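Local coordinates for APL1 (Anopheles gambiae, PDB 3O6N), which probably regulates complement-like immunity in the mosquito as the leucine-rich repeat partner of LRIM1 in a heterodimeric complex, at residues Tyr324-Ser329 and Asn343-His348; Leu277-Asn282 and Leu300-Asn305; Pro141-Leu146 and Thr165-Leu170; Pro186-Ala191 and Ala202-Val207. All coordinates share one frame; numbering follows the deposited sequence.

In the fold
Going from the N terminus, contact 3 (141-146 with 165-170) comes first and closes one turn of the solenoid where two parallel strands begin. Contact 4 (186-191 with 202-207) follows about 11 Å away, centre to centre, and touches it: Leu167 and Gln168 bond to Ser187 and Phe189. Further along, contact 2 (277-282 with 300-305) joins two turns where their strands end, and contact 1 (324-329 with 343-348) does the same for the last parallel strand; these two meet through Leu302, Tyr324 and Asn328. All four close in series, none nesting or crossing. The centres of contacts 3 and 1 lie about 44 Å apart along one repeated architecture.

Contact 1 of 4, residues Tyr324-Ser329 and Asn343-His348; sequences YLDHNS and NLTLSH. With NAG (2-acetamido-2-deoxy-beta-D-glucopyranose), chain D.
The imidazoles of His327 and His348 form an offset stack, with planes 12° apart and centroids separated by 4.0 Å. NE2 of His327 lies over the centre of the His348 ring, while CB of His348 covers the face of His327. His327 also stacks with His304 of the preceding turn. Both rings are held at their edges: His327 ND1 donates to Asp326 OD2, and His348 ND1 to Ser347 OG, whose stronger partner is Asp370.

Across the segments, Thr345 OG1 donates to the anti lone pair of Asp326 OD1 at 2.7 Å, so one carboxylate grips a hydroxyl and an imidazole. Backbone bonds run from Leu325 N to Thr345 O and from His327 N to Ser347 O, both 3.0 Å.

The sugar adds a covalent link, Asn343 ND2 to NAG C1. Tyr324, also bonded to Asn322, reaches back toward the start of strand 343-345, where OH donates to NAG O5 (3.2 Å).

The Asn328 amide suits its buried place, donating ND2 to Leu325 O and to Leu302 O of the preceding turn and accepting at OD1 from Leu307 N. Such an inward asparagine is characteristic of the leucine-rich repeat, whose consensus places one just after the strand.

Contact 2 of 4, residues Leu277-Asn282 and Leu300-Asn305; sequences LYISNN and LDLSHN
The amide of Asn281 overlaps the base of the His304 side chain, lying alongside it with the amide and ring planes 12° apart. Its OD1 comes within 3.5 Å of His304 CB, while ND2 donates to Ser280 OG and so fixes how the amide is turned.

Asn305 joins the two turns through its amide. ND2 gives one N-H to Ile279 O across the contact (3.1 Å) and the other to Leu302 O in its own turn (3.0 Å). OD1 accepts from Leu284 N and, weakly, from Asn282 N. Able to donate and accept, it satisfies backbone groups that the bending chain takes out of strand pairing.

On the face of Tyr278 and Asp301, the tyrosine CD1 packs against Asp301 CB at 3.8 Å. With CG anti to its backbone N (chi1 -172°), Asp301 directs OD1 forward along the chain to Ser303 N, making an Asx turn, and the same oxygen also takes the Ser303 hydroxyl. A water donates to Asp301 OD2 and hydrogen-bonds Ser280 OG, bridging the segments.

Branched aliphatic side chains fill the buried side: on the reverse face Leu277 CD2 meets Leu300 CD1 at 3.8 Å, and past the strands Ile279 CD1 lies beside Leu302 CD2 at 4.1 Å.

The buried asparagines Asn282 and Asn305, each following a short parallel strand, are characteristic of the leucine-rich repeat solenoid. Strand 276-278 is followed on one side by 299-301 and preceded on the other by 252-254, against which Leu277 and Tyr278 pack. Beyond Leu300 and Asp301 comes strand 322-324, touched through Leu323 and Tyr324.

Contact 3 of 4, residues Pro141-Leu146 and Thr165-Leu170; sequences PKLTTL and TSLQNL
Thr145 pairs with Asn169 and Leu146 with Leu170 in parallel register, as the 141-146 and 165-170 chains enter adjacent strands. These are successive turns of a leucine-rich repeat solenoid. The strand pairing opens at Thr144 O, which accepts from both Gln168 N (2.8 Å) and Asn169 N (2.9 Å), the latter nearly along the C=O axis. Leu146 N then returns an almost straight bond, 173° at the hydrogen, to Asn169 O.

The side chains sort themselves by face. On the face of Thr145 and Asn169, the asparagine donates ND2 to Thr145 OG1 at 2.9 Å, with the hydroxyl close to the amide plane. Short polar groups suit this partly exposed surface, since they can bond to each other from strand to strand.

The opposite face is leucine. Leu146 CD2 and Leu170 CD1 lie side by side 3.9 Å apart, their side chains pointing the same way into the interior. Leu167, with CG anti to its backbone N (chi1 -179°), extends CD1 back over the preceding turn to within 4.2 Å of both Leu143 CG and Leu146 CB. Phe161 packs on Leu146 and Leu167 and Leu122 on Leu143 and Leu146, which carries the apolar layer further.

Thr144 turns its hydroxyl to the turn before, bonding Thr120 O, while its methyl approaches Ser166 O.

Where the turns splay apart near Pro141, a single water spans them: it donates to Pro141 O and also hydrogen-bonds Thr165 OG1 and Ser166 OG, the last at 2.9 Å.

Contact 4 of 4, residues Pro186-Ala191 and Ala202-Val207; sequences PSLFHA and AIPIAV
Val207 fits one branch against the backbone of the neighbouring turn, its CG2 lying 3.4 Å from Phe189 O. That methyl is anti to the backbone N, a position from which it also faces Ala191 CB at 4.4 Å; alanine is small enough to let the valine approach. The CA of the same residue makes a C-H...O contact of 3.2 Å with Leu188 O.

No direct hydrogen bond joins 186-191 to 202-207. A water does this work instead. It donates to Pro186 O (2.7 Å) and to Leu188 O (2.9 Å) and accepts from Ala206 N (2.9 Å), so that one molecule satisfies two carbonyls and an amide. Leu188 O and Val207 N are near each other but badly aligned for a bond.

Around this centre the packing is apolar. Pro204 presents its ring to Leu188, CG to CB at 4.3 Å, and proline suits the spot as a compact, rigid hydrocarbon surface without an N-H to satisfy. Ile205, largely exposed, brings CG2 near the ring and carbonyl of Pro186.

A second shell fixes the two backbones. Asn225 ND2 donates to Val207 O, tying 202-207 to the loop that carries Asn225. Ser187 OG bonds Leu167 O, and Phe189 pairs through its backbone with Gln168 on one side and with Glu208 and Glu209 on the other.

In this leucine-rich repeat solenoid, strand 190-192 therefore runs between the parallel strands 169-171 and 209-211, with Leu188 packed on Leu170 and Ala191 on Leu210, and 202-207 is the loop leading from strand 200-202 into 209-211.

Contact 1 of 4, residues Tyr324-Ser329 and Asn343-His348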
loop_
_atom_site.group_PDB
_atom_site.type_symbol
_atom_site.label_atom_id
_atom_site.label_comp_id
_atom_site.label_asym_id
_atom_site.label_seq_id
_atom_site.Cartn_x
_atom_site.Cartn_y
_atom_site.Cartn_z
ATOM N N TYR A 324 17.108 3.770 -15.520
ATOM C CA TYR A 324 16.154 3.712 -16.619
ATOM C C TYR A 324 15.929 5.086 -17.217
ATOM O O TYR A 324 15.360 5.959 -16.565
ATOM C CB TYR A 324 14.835 3.099 -16.148
ATOM C CG TYR A 324 15.027 1.778 -15.441
ATOM C CD1 TYR A 324 15.587 0.691 -16.103
ATOM C CD2 TYR A 324 14.655 1.616 -14.112
ATOM C CE1 TYR A 324 15.775 -0.515 -15.463
ATOM C CE2 TYR A 324 14.833 0.404 -13.465
ATOM C CZ TYR A 324 15.393 -0.655 -14.146
ATOM O OH TYR A 324 15.578 -1.861 -13.508
ATOM N N LEU A 325 16.382 5.272 -18.458
ATOM C CA LEU A 325 16.299 6.570 -19.118
ATOM C C LEU A 325 15.378 6.547 -20.333
ATOM O O LEU A 325 15.143 7.581 -20.956
ATOM C CB LEU A 325 17.695 7.037 -19.557
ATOM C CG LEU A 325 18.706 7.248 -18.433
ATOM C CD1 LEU A 325 20.080 7.601 -18.997
ATOM C CD2 LEU A 325 18.211 8.336 -17.490
ATOM N N ASP A 326 14.866 5.368 -20.676
ATOM C CA ASP A 326 14.056 5.219 -21.881
ATOM C C ASP A 326 12.858 6.165 -21.878
ATOM O O ASP A 326 12.361 6.560 -20.823
ATOM C CB ASP A 326 13.590 3.764 -22.046
ATOM C CG ASP A 326 12.650 3.326 -20.935
ATOM O OD1 ASP A 326 13.147 2.899 -19.870
ATOM O OD2 ASP A 326 11.421 3.419 -21.128
ATOM N N HIS A 327 12.411 6.531 -23.074
ATOM C CA HIS A 327 11.243 7.391 -23.255
ATOM C C HIS A 327 11.404 8.794 -22.663
ATOM O O HIS A 327 10.607 9.245 -21.841
ATOM C CB HIS A 327 9.969 6.700 -22.769
ATOM C CG HIS A 327 9.586 5.515 -23.598
ATOM N ND1 HIS A 327 10.079 4.250 -23.363
ATOM C CD2 HIS A 327 8.771 5.407 -24.675
ATOM C CE1 HIS A 327 9.581 3.412 -24.254
ATOM N NE2 HIS A 327 8.782 4.088 -25.060
ATOM N N ASN A 328 12.458 9.468 -23.101
ATOM C CA ASN A 328 12.653 10.887 -22.850
ATOM C C ASN A 328 13.106 11.523 -24.161
ATOM O O ASN A 328 12.820 10.992 -25.235
ATOM C CB ASN A 328 13.693 11.111 -21.749
ATOM C CG ASN A 328 13.135 10.867 -20.356
ATOM O OD1 ASN A 328 12.510 11.746 -19.768
ATOM N ND2 ASN A 328 13.364 9.672 -19.822
ATOM N N SER A 329 13.796 12.656 -24.079
ATOM C CA SER A 329 14.387 13.273 -25.270
ATOM C C SER A 329 15.872 13.550 -25.047
ATOM O O SER A 329 16.406 14.585 -25.477
ATOM C CB SER A 329 13.645 14.558 -25.645
ATOM O OG SER A 329 12.298 14.281 -25.994
ATOM N N ASN A 343 21.952 -2.800 -15.228
ATOM C CA ASN A 343 20.746 -2.717 -16.043
ATOM C C ASN A 343 20.500 -1.268 -16.455
ATOM O O ASN A 343 20.294 -0.404 -15.607
ATOM C CB ASN A 343 19.539 -3.264 -15.270
ATOM C CG ASN A 343 18.356 -3.586 -16.172
ATOM O OD1 ASN A 343 18.176 -2.981 -17.230
ATOM N ND2 ASN A 343 17.543 -4.553 -15.754
ATOM N N LEU A 344 20.532 -1.010 -17.759
ATOM C CA LEU A 344 20.388 0.338 -18.294
ATOM C C LEU A 344 19.414 0.352 -19.469
ATOM O O LEU A 344 19.540 -0.459 -20.381
ATOM C CB LEU A 344 21.757 0.856 -18.748
ATOM C CG LEU A 344 21.856 2.232 -19.415
ATOM C CD1 LEU A 344 21.445 3.335 -18.440
ATOM C CD2 LEU A 344 23.277 2.462 -19.932
ATOM N N THR A 345 18.430 1.250 -19.440
ATOM C CA THR A 345 17.544 1.428 -20.595
ATOM C C THR A 345 17.794 2.784 -21.254
ATOM O O THR A 345 17.992 3.790 -20.567
ATOM C CB THR A 345 16.054 1.273 -20.248
ATOM O OG1 THR A 345 15.665 2.256 -19.282
ATOM C CG2 THR A 345 15.773 -0.131 -19.698
ATOM N N LEU A 346 17.780 2.804 -22.585
ATOM C CA LEU A 346 18.244 3.966 -23.349
ATOM C C LEU A 346 17.368 4.302 -24.553
ATOM O O LEU A 346 17.543 5.350 -25.178
ATOM C CB LEU A 346 19.668 3.721 -23.848
ATOM C CG LEU A 346 20.741 3.482 -22.786
ATOM C CD1 LEU A 346 22.037 3.003 -23.442
ATOM C CD2 LEU A 346 20.974 4.748 -21.968
ATOM N N SER A 347 16.436 3.417 -24.890
ATOM C CA SER A 347 15.682 3.575 -26.130
ATOM C C SER A 347 14.662 4.710 -26.060
ATOM O O SER A 347 14.345 5.224 -24.981
ATOM C CB SER A 347 15.019 2.257 -26.549
ATOM O OG SER A 347 13.911 1.941 -25.721
ATOM N N HIS A 348 14.165 5.106 -27.227
ATOM C CA HIS A 348 13.197 6.191 -27.327
ATOM C C HIS A 348 13.717 7.476 -26.695
ATOM O O HIS A 348 13.100 8.024 -25.786
ATOM C CB HIS A 348 11.862 5.792 -26.694
ATOM C CG HIS A 348 11.176 4.666 -27.398
ATOM N ND1 HIS A 348 11.483 3.342 -27.159
ATOM C CD2 HIS A 348 10.206 4.662 -28.343
ATOM C CE1 HIS A 348 10.723 2.574 -27.920
ATOM N NE2 HIS A 348 9.942 3.349 -28.649
HETATM C C1 NAG D . 16.355 -4.573 -16.573
HETATM C C2 NAG D . 15.827 -5.999 -16.419
HETATM C C3 NAG D . 14.428 -6.168 -17.000
HETATM C C4 NAG D . 13.507 -5.032 -16.580
HETATM C C5 NAG D . 14.168 -3.683 -16.826
HETATM C C6 NAG D . 13.269 -2.549 -16.344
HETATM C C7 NAG D . 17.443 -7.810 -16.372
HETATM C C8 NAG D . 18.451 -8.609 -17.143
HETATM N N2 NAG D . 16.730 -6.928 -17.068
HETATM O O3 NAG D . 13.884 -7.392 -16.557
HETATM O O4 NAG D . 12.304 -5.110 -17.313
HETATM O O5 NAG D . 15.406 -3.617 -16.148
HETATM O O6 NAG D . 12.808 -1.805 -17.451
HETATM O O7 NAG D . 17.303 -7.981 -15.162
#

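Contact 2 of 4, residues Leu277-Asn282 and Leu300-Asn305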
loop_
_atom_site.group_PDB
_atom_site.type_symbol
_atom_site.label_atom_id
_atom_site.label_comp_id
_atom_site.label_asym_id
_atom_site.label_seq_id
_atom_site.Cartn_x
_atom_site.Cartn_y
_atom_site.Cartn_z
ATOM N N LEU A 277 14.701 4.830 -6.017
ATOM C CA LEU A 277 13.962 6.054 -6.280
ATOM C C LEU A 277 13.278 5.952 -7.632
ATOM O O LEU A 277 13.940 5.974 -8.674
ATOM C CB LEU A 277 14.920 7.252 -6.261
ATOM C CG LEU A 277 14.383 8.651 -6.585
ATOM C CD1 LEU A 277 13.243 9.036 -5.652
ATOM C CD2 LEU A 277 15.509 9.685 -6.500
ATOM N N TYR A 278 11.956 5.829 -7.615
ATOM C CA TYR A 278 11.189 5.703 -8.849
ATOM C C TYR A 278 10.478 7.008 -9.167
ATOM O O TYR A 278 9.737 7.536 -8.339
ATOM C CB TYR A 278 10.183 4.550 -8.745
ATOM C CG TYR A 278 10.804 3.219 -8.386
ATOM C CD1 TYR A 278 11.387 2.410 -9.361
ATOM C CD2 TYR A 278 10.794 2.758 -7.074
ATOM C CE1 TYR A 278 11.947 1.180 -9.031
ATOM C CE2 TYR A 278 11.355 1.535 -6.740
ATOM C CZ TYR A 278 11.927 0.753 -7.720
ATOM O OH TYR A 278 12.481 -0.459 -7.377
ATOM N N ILE A 279 10.729 7.541 -10.363
ATOM C CA ILE A 279 10.120 8.797 -10.774
ATOM C C ILE A 279 9.655 8.733 -12.232
ATOM O O ILE A 279 9.716 9.730 -12.954
ATOM C CB ILE A 279 11.116 9.988 -10.620
ATOM C CG1 ILE A 279 12.142 9.696 -9.522
ATOM C CG2 ILE A 279 10.366 11.277 -10.326
ATOM C CD1 ILE A 279 13.036 10.881 -9.177
ATOM N N SER A 280 9.196 7.568 -12.675
ATOM C CA SER A 280 8.790 7.442 -14.072
ATOM C C SER A 280 7.470 8.163 -14.291
ATOM O O SER A 280 6.731 8.422 -13.340
ATOM C CB SER A 280 8.651 5.972 -14.483
ATOM O OG SER A 280 7.402 5.444 -14.054
ATOM N N ASN A 281 7.179 8.496 -15.544
ATOM C CA ASN A 281 5.862 9.010 -15.894
ATOM C C ASN A 281 5.464 10.260 -15.107
ATOM O O ASN A 281 4.334 10.389 -14.637
ATOM C CB ASN A 281 4.806 7.900 -15.741
ATOM C CG ASN A 281 4.971 6.790 -16.769
ATOM O OD1 ASN A 281 4.410 6.856 -17.861
ATOM N ND2 ASN A 281 5.740 5.764 -16.420
ATOM N N ASN A 282 6.412 11.177 -14.963
ATOM C CA ASN A 282 6.111 12.502 -14.463
ATOM C C ASN A 282 6.243 13.471 -15.627
ATOM O O ASN A 282 5.976 13.105 -16.774
ATOM C CB ASN A 282 7.032 12.878 -13.296
ATOM C CG ASN A 282 6.538 12.328 -11.966
ATOM O OD1 ASN A 282 5.935 13.050 -11.177
ATOM N ND2 ASN A 282 6.780 11.041 -11.721
ATOM N N LEU A 300 17.391 3.970 -10.059
ATOM C CA LEU A 300 16.825 5.264 -10.404
ATOM C C LEU A 300 16.014 5.127 -11.680
ATOM O O LEU A 300 16.558 4.842 -12.749
ATOM C CB LEU A 300 17.935 6.314 -10.578
ATOM C CG LEU A 300 17.510 7.758 -10.873
ATOM C CD1 LEU A 300 16.531 8.276 -9.826
ATOM C CD2 LEU A 300 18.724 8.677 -10.969
ATOM N N ASP A 301 14.708 5.319 -11.562
ATOM C CA ASP A 301 13.827 5.204 -12.712
ATOM C C ASP A 301 13.359 6.582 -13.150
ATOM O O ASP A 301 12.562 7.222 -12.462
ATOM C CB ASP A 301 12.624 4.318 -12.381
ATOM C CG ASP A 301 11.778 4.007 -13.597
ATOM O OD1 ASP A 301 12.013 4.624 -14.657
ATOM O OD2 ASP A 301 10.874 3.148 -13.485
ATOM N N LEU A 302 13.863 7.033 -14.294
ATOM C CA LEU A 302 13.490 8.329 -14.842
ATOM C C LEU A 302 12.774 8.175 -16.180
ATOM O O LEU A 302 12.657 9.138 -16.938
ATOM C CB LEU A 302 14.738 9.193 -15.050
ATOM C CG LEU A 302 15.587 9.478 -13.808
ATOM C CD1 LEU A 302 16.945 10.026 -14.207
ATOM C CD2 LEU A 302 14.858 10.434 -12.876
ATOM N N SER A 303 12.311 6.966 -16.473
ATOM C CA SER A 303 11.691 6.690 -17.766
ATOM C C SER A 303 10.379 7.448 -17.941
ATOM O O SER A 303 9.705 7.777 -16.967
ATOM C CB SER A 303 11.474 5.177 -17.964
ATOM O OG SER A 303 10.511 4.659 -17.040
ATOM N N HIS A 304 10.029 7.724 -19.192
ATOM C CA HIS A 304 8.767 8.385 -19.517
ATOM C C HIS A 304 8.648 9.767 -18.886
ATOM O O HIS A 304 7.715 10.051 -18.135
ATOM C CB HIS A 304 7.570 7.492 -19.162
ATOM C CG HIS A 304 7.441 6.297 -20.051
ATOM N ND1 HIS A 304 8.047 5.089 -19.774
ATOM C CD2 HIS A 304 6.802 6.132 -21.234
ATOM C CE1 HIS A 304 7.772 4.230 -20.736
ATOM N NE2 HIS A 304 7.019 4.837 -21.637
ATOM N N ASN A 305 9.616 10.618 -19.199
ATOM C CA ASN A 305 9.571 12.016 -18.807
ATOM C C ASN A 305 9.915 12.886 -20.012
ATOM O O ASN A 305 9.774 12.444 -21.153
ATOM C CB ASN A 305 10.504 12.286 -17.626
ATOM C CG ASN A 305 9.909 11.830 -16.298
ATOM O OD1 ASN A 305 8.991 12.459 -15.784
ATOM N ND2 ASN A 305 10.424 10.734 -15.746
HETATM O O HOH W 1 8.823 4.128 -11.912
HETATM O O HOH W 2 5.240 11.323 -18.806
#

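Contact 3 of 4, residues Pro141-Leu146 and Thr165-Leu170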
loop_
_atom_site.group_PDB
_atom_site.type_symbol
_atom_site.label_atom_id
_atom_site.label_comp_id
_atom_site.label_asym_id
_atom_site.label_seq_id
_atom_site.Cartn_x
_atom_site.Cartn_y
_atom_site.Cartn_z
ATOM N N PRO A 141 -9.657 -1.191 22.844
ATOM C CA PRO A 141 -8.378 -0.496 23.036
ATOM C C PRO A 141 -7.171 -1.361 22.687
ATOM O O PRO A 141 -6.080 -0.827 22.487
ATOM C CB PRO A 141 -8.385 -0.179 24.535
ATOM C CG PRO A 141 -9.191 -1.291 25.131
ATOM C CD PRO A 141 -10.268 -1.584 24.127
ATOM N N LYS A 142 -7.366 -2.675 22.604
ATOM C CA LYS A 142 -6.266 -3.597 22.321
ATOM C C LYS A 142 -6.048 -3.846 20.831
ATOM O O LYS A 142 -5.138 -4.580 20.453
ATOM C CB LYS A 142 -6.481 -4.936 23.036
ATOM C CG LYS A 142 -5.959 -4.981 24.466
ATOM C CD LYS A 142 -6.645 -3.962 25.358
ATOM C CE LYS A 142 -6.134 -4.055 26.790
ATOM N NZ LYS A 142 -6.869 -3.138 27.707
ATOM N N LEU A 143 -6.877 -3.235 19.992
ATOM C CA LEU A 143 -6.821 -3.477 18.551
ATOM C C LEU A 143 -5.457 -3.115 17.964
ATOM O O LEU A 143 -5.003 -1.977 18.083
ATOM C CB LEU A 143 -7.926 -2.691 17.840
ATOM C CG LEU A 143 -8.170 -3.031 16.366
ATOM C CD1 LEU A 143 -8.658 -4.464 16.225
ATOM C CD2 LEU A 143 -9.177 -2.061 15.765
ATOM N N THR A 144 -4.807 -4.082 17.323
ATOM C CA THR A 144 -3.474 -3.851 16.765
ATOM C C THR A 144 -3.443 -4.006 15.243
ATOM O O THR A 144 -2.629 -3.381 14.565
ATOM C CB THR A 144 -2.412 -4.767 17.414
ATOM O OG1 THR A 144 -2.743 -6.139 17.173
ATOM C CG2 THR A 144 -2.348 -4.529 18.912
ATOM N N THR A 145 -4.334 -4.839 14.714
ATOM C CA THR A 145 -4.446 -5.028 13.270
ATOM C C THR A 145 -5.893 -4.875 12.817
ATOM O O THR A 145 -6.792 -5.550 13.332
ATOM C CB THR A 145 -3.923 -6.409 12.834
ATOM O OG1 THR A 145 -2.511 -6.484 13.069
ATOM C CG2 THR A 145 -4.194 -6.636 11.356
ATOM N N LEU A 146 -6.110 -3.983 11.855
ATOM C CA LEU A 146 -7.439 -3.766 11.291
ATOM C C LEU A 146 -7.377 -3.667 9.774
ATOM O O LEU A 146 -6.587 -2.899 9.229
ATOM C CB LEU A 146 -8.059 -2.480 11.845
ATOM C CG LEU A 146 -9.375 -2.052 11.190
ATOM C CD1 LEU A 146 -10.471 -3.081 11.464
ATOM C CD2 LEU A 146 -9.811 -0.675 11.679
ATOM N N THR A 165 -5.033 3.049 20.798
ATOM C CA THR A 165 -3.722 3.673 20.931
ATOM C C THR A 165 -2.566 2.693 20.737
ATOM O O THR A 165 -1.399 3.057 20.893
ATOM C CB THR A 165 -3.596 4.371 22.299
ATOM O OG1 THR A 165 -3.884 3.426 23.334
ATOM C CG2 THR A 165 -4.592 5.512 22.390
ATOM N N SER A 166 -2.890 1.453 20.385
ATOM C CA SER A 166 -1.863 0.467 20.076
ATOM C C SER A 166 -2.019 -0.079 18.660
ATOM O O SER A 166 -1.408 -1.083 18.308
ATOM C CB SER A 166 -1.889 -0.682 21.085
ATOM O OG SER A 166 -1.494 -0.238 22.370
ATOM N N LEU A 167 -2.841 0.586 17.856
ATOM C CA LEU A 167 -3.104 0.133 16.495
ATOM C C LEU A 167 -1.835 0.220 15.655
ATOM O O LEU A 167 -1.245 1.293 15.516
ATOM C CB LEU A 167 -4.221 0.964 15.855
ATOM C CG LEU A 167 -4.618 0.572 14.430
ATOM C CD1 LEU A 167 -5.143 -0.855 14.399
ATOM C CD2 LEU A 167 -5.658 1.542 13.891
ATOM N N GLN A 168 -1.416 -0.911 15.099
ATOM C CA GLN A 168 -0.142 -0.977 14.395
ATOM C C GLN A 168 -0.271 -1.159 12.886
ATOM O O GLN A 168 0.517 -0.603 12.117
ATOM C CB GLN A 168 0.730 -2.082 14.994
ATOM C CG GLN A 168 1.153 -1.790 16.425
ATOM C CD GLN A 168 2.209 -2.743 16.929
ATOM O OE1 GLN A 168 2.194 -3.930 16.610
ATOM N NE2 GLN A 168 3.144 -2.226 17.718
ATOM N N ASN A 169 -1.251 -1.944 12.458
ATOM C CA ASN A 169 -1.431 -2.191 11.032
ATOM C C ASN A 169 -2.828 -1.795 10.589
ATOM O O ASN A 169 -3.818 -2.339 11.078
ATOM C CB ASN A 169 -1.184 -3.666 10.712
ATOM C CG ASN A 169 0.098 -4.186 11.327
ATOM O OD1 ASN A 169 1.192 -3.783 10.938
ATOM N ND2 ASN A 169 -0.032 -5.093 12.291
ATOM N N LEU A 170 -2.906 -0.843 9.668
ATOM C CA LEU A 170 -4.191 -0.361 9.183
ATOM C C LEU A 170 -4.257 -0.473 7.663
ATOM O O LEU A 170 -3.495 0.177 6.950
ATOM C CB LEU A 170 -4.416 1.087 9.622
ATOM C CG LEU A 170 -5.710 1.766 9.171
ATOM C CD1 LEU A 170 -6.938 0.998 9.666
ATOM C CD2 LEU A 170 -5.737 3.204 9.664
HETATM O O HOH W 3 -3.957 0.498 23.652
#

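Contact 4 of 4, residues Pro186-Ala191 and Ala202-Val207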
loop_
_atom_site.group_PDB
_atom_site.type_symbol
_atom_site.label_atom_id
_atom_site.label_comp_id
_atom_site.label_asym_id
_atom_site.label_seq_id
_atom_site.Cartn_x
_atom_site.Cartn_y
_atom_site.Cartn_z
ATOM N N PRO A 186 -0.726 7.800 16.048
ATOM C CA PRO A 186 0.733 7.827 16.208
ATOM C C PRO A 186 1.368 6.453 16.410
ATOM O O PRO A 186 2.576 6.304 16.210
ATOM C CB PRO A 186 0.936 8.700 17.455
ATOM C CG PRO A 186 -0.368 8.640 18.178
ATOM C CD PRO A 186 -1.407 8.563 17.106
ATOM N N SER A 187 0.569 5.459 16.780
ATOM C CA SER A 187 1.091 4.110 16.988
ATOM C C SER A 187 1.332 3.335 15.690
ATOM O O SER A 187 1.931 2.258 15.712
ATOM C CB SER A 187 0.139 3.313 17.881
ATOM O OG SER A 187 -1.152 3.261 17.304
ATOM N N LEU A 188 0.870 3.873 14.565
ATOM C CA LEU A 188 0.935 3.132 13.299
ATOM C C LEU A 188 2.334 2.648 12.914
ATOM O O LEU A 188 3.317 3.379 13.029
ATOM C CB LEU A 188 0.317 3.932 12.150
ATOM C CG LEU A 188 -1.210 3.940 12.108
ATOM C CD1 LEU A 188 -1.716 4.838 10.989
ATOM C CD2 LEU A 188 -1.752 2.526 11.950
ATOM N N PHE A 189 2.390 1.406 12.442
ATOM C CA PHE A 189 3.621 0.768 11.988
ATOM C C PHE A 189 3.555 0.518 10.477
ATOM O O PHE A 189 4.493 0.828 9.741
ATOM C CB PHE A 189 3.818 -0.543 12.758
ATOM C CG PHE A 189 4.953 -1.390 12.256
ATOM C CD1 PHE A 189 6.263 -0.963 12.383
ATOM C CD2 PHE A 189 4.709 -2.629 11.689
ATOM C CE1 PHE A 189 7.310 -1.748 11.930
ATOM C CE2 PHE A 189 5.751 -3.418 11.236
ATOM C CZ PHE A 189 7.053 -2.975 11.357
ATOM N N HIS A 190 2.439 -0.049 10.025
ATOM C CA HIS A 190 2.156 -0.211 8.601
ATOM C C HIS A 190 0.797 0.392 8.294
ATOM O O HIS A 190 -0.186 0.094 8.975
ATOM C CB HIS A 190 2.114 -1.688 8.211
ATOM C CG HIS A 190 3.458 -2.331 8.101
ATOM N ND1 HIS A 190 3.638 -3.589 7.566
ATOM C CD2 HIS A 190 4.689 -1.894 8.454
ATOM C CE1 HIS A 190 4.921 -3.898 7.592
ATOM N NE2 HIS A 190 5.582 -2.886 8.128
ATOM N N ALA A 191 0.728 1.219 7.260
ATOM C CA ALA A 191 -0.550 1.801 6.857
ATOM C C ALA A 191 -0.715 1.771 5.351
ATOM O O ALA A 191 0.222 2.064 4.603
ATOM C CB ALA A 191 -0.682 3.220 7.375
ATOM N N ALA A 202 -1.268 13.255 5.711
ATOM C CA ALA A 202 -0.504 13.508 6.924
ATOM C C ALA A 202 0.137 12.198 7.350
ATOM O O ALA A 202 -0.551 11.206 7.581
ATOM C CB ALA A 202 -1.406 14.058 8.042
ATOM N N ILE A 203 1.460 12.192 7.421
ATOM C CA ILE A 203 2.207 10.992 7.776
ATOM C C ILE A 203 2.537 11.000 9.266
ATOM O O ILE A 203 3.155 11.943 9.764
ATOM C CB ILE A 203 3.498 10.890 6.930
ATOM C CG1 ILE A 203 3.137 10.808 5.442
ATOM C CG2 ILE A 203 4.341 9.697 7.359
ATOM C CD1 ILE A 203 4.337 10.719 4.507
ATOM N N PRO A 204 2.107 9.953 9.991
ATOM C CA PRO A 204 2.330 9.871 11.437
ATOM C C PRO A 204 3.803 9.670 11.765
ATOM O O PRO A 204 4.599 9.366 10.880
ATOM C CB PRO A 204 1.504 8.648 11.856
ATOM C CG PRO A 204 1.434 7.810 10.632
ATOM C CD PRO A 204 1.416 8.761 9.466
ATOM N N ILE A 205 4.149 9.829 13.037
ATOM C CA ILE A 205 5.539 9.982 13.457
ATOM C C ILE A 205 6.413 8.744 13.296
ATOM O O ILE A 205 7.626 8.864 13.099
ATOM C CB ILE A 205 5.618 10.438 14.938
ATOM C CG1 ILE A 205 7.051 10.784 15.317
ATOM C CG2 ILE A 205 5.060 9.357 15.859
ATOM C CD1 ILE A 205 7.451 12.186 14.957
ATOM N N ALA A 206 5.814 7.560 13.373
ATOM C CA ALA A 206 6.620 6.346 13.471
ATOM C C ALA A 206 6.287 5.250 12.462
ATOM O O ALA A 206 6.848 4.158 12.533
ATOM C CB ALA A 206 6.561 5.788 14.899
ATOM N N VAL A 207 5.389 5.529 11.522
ATOM C CA VAL A 207 5.034 4.519 10.525
ATOM C C VAL A 207 6.271 4.129 9.706
ATOM O O VAL A 207 7.066 4.984 9.309
ATOM C CB VAL A 207 3.882 4.988 9.603
ATOM C CG1 VAL A 207 4.281 6.237 8.821
ATOM C CG2 VAL A 207 3.480 3.873 8.648
HETATM O O HOH W 4 3.177 6.265 13.572
#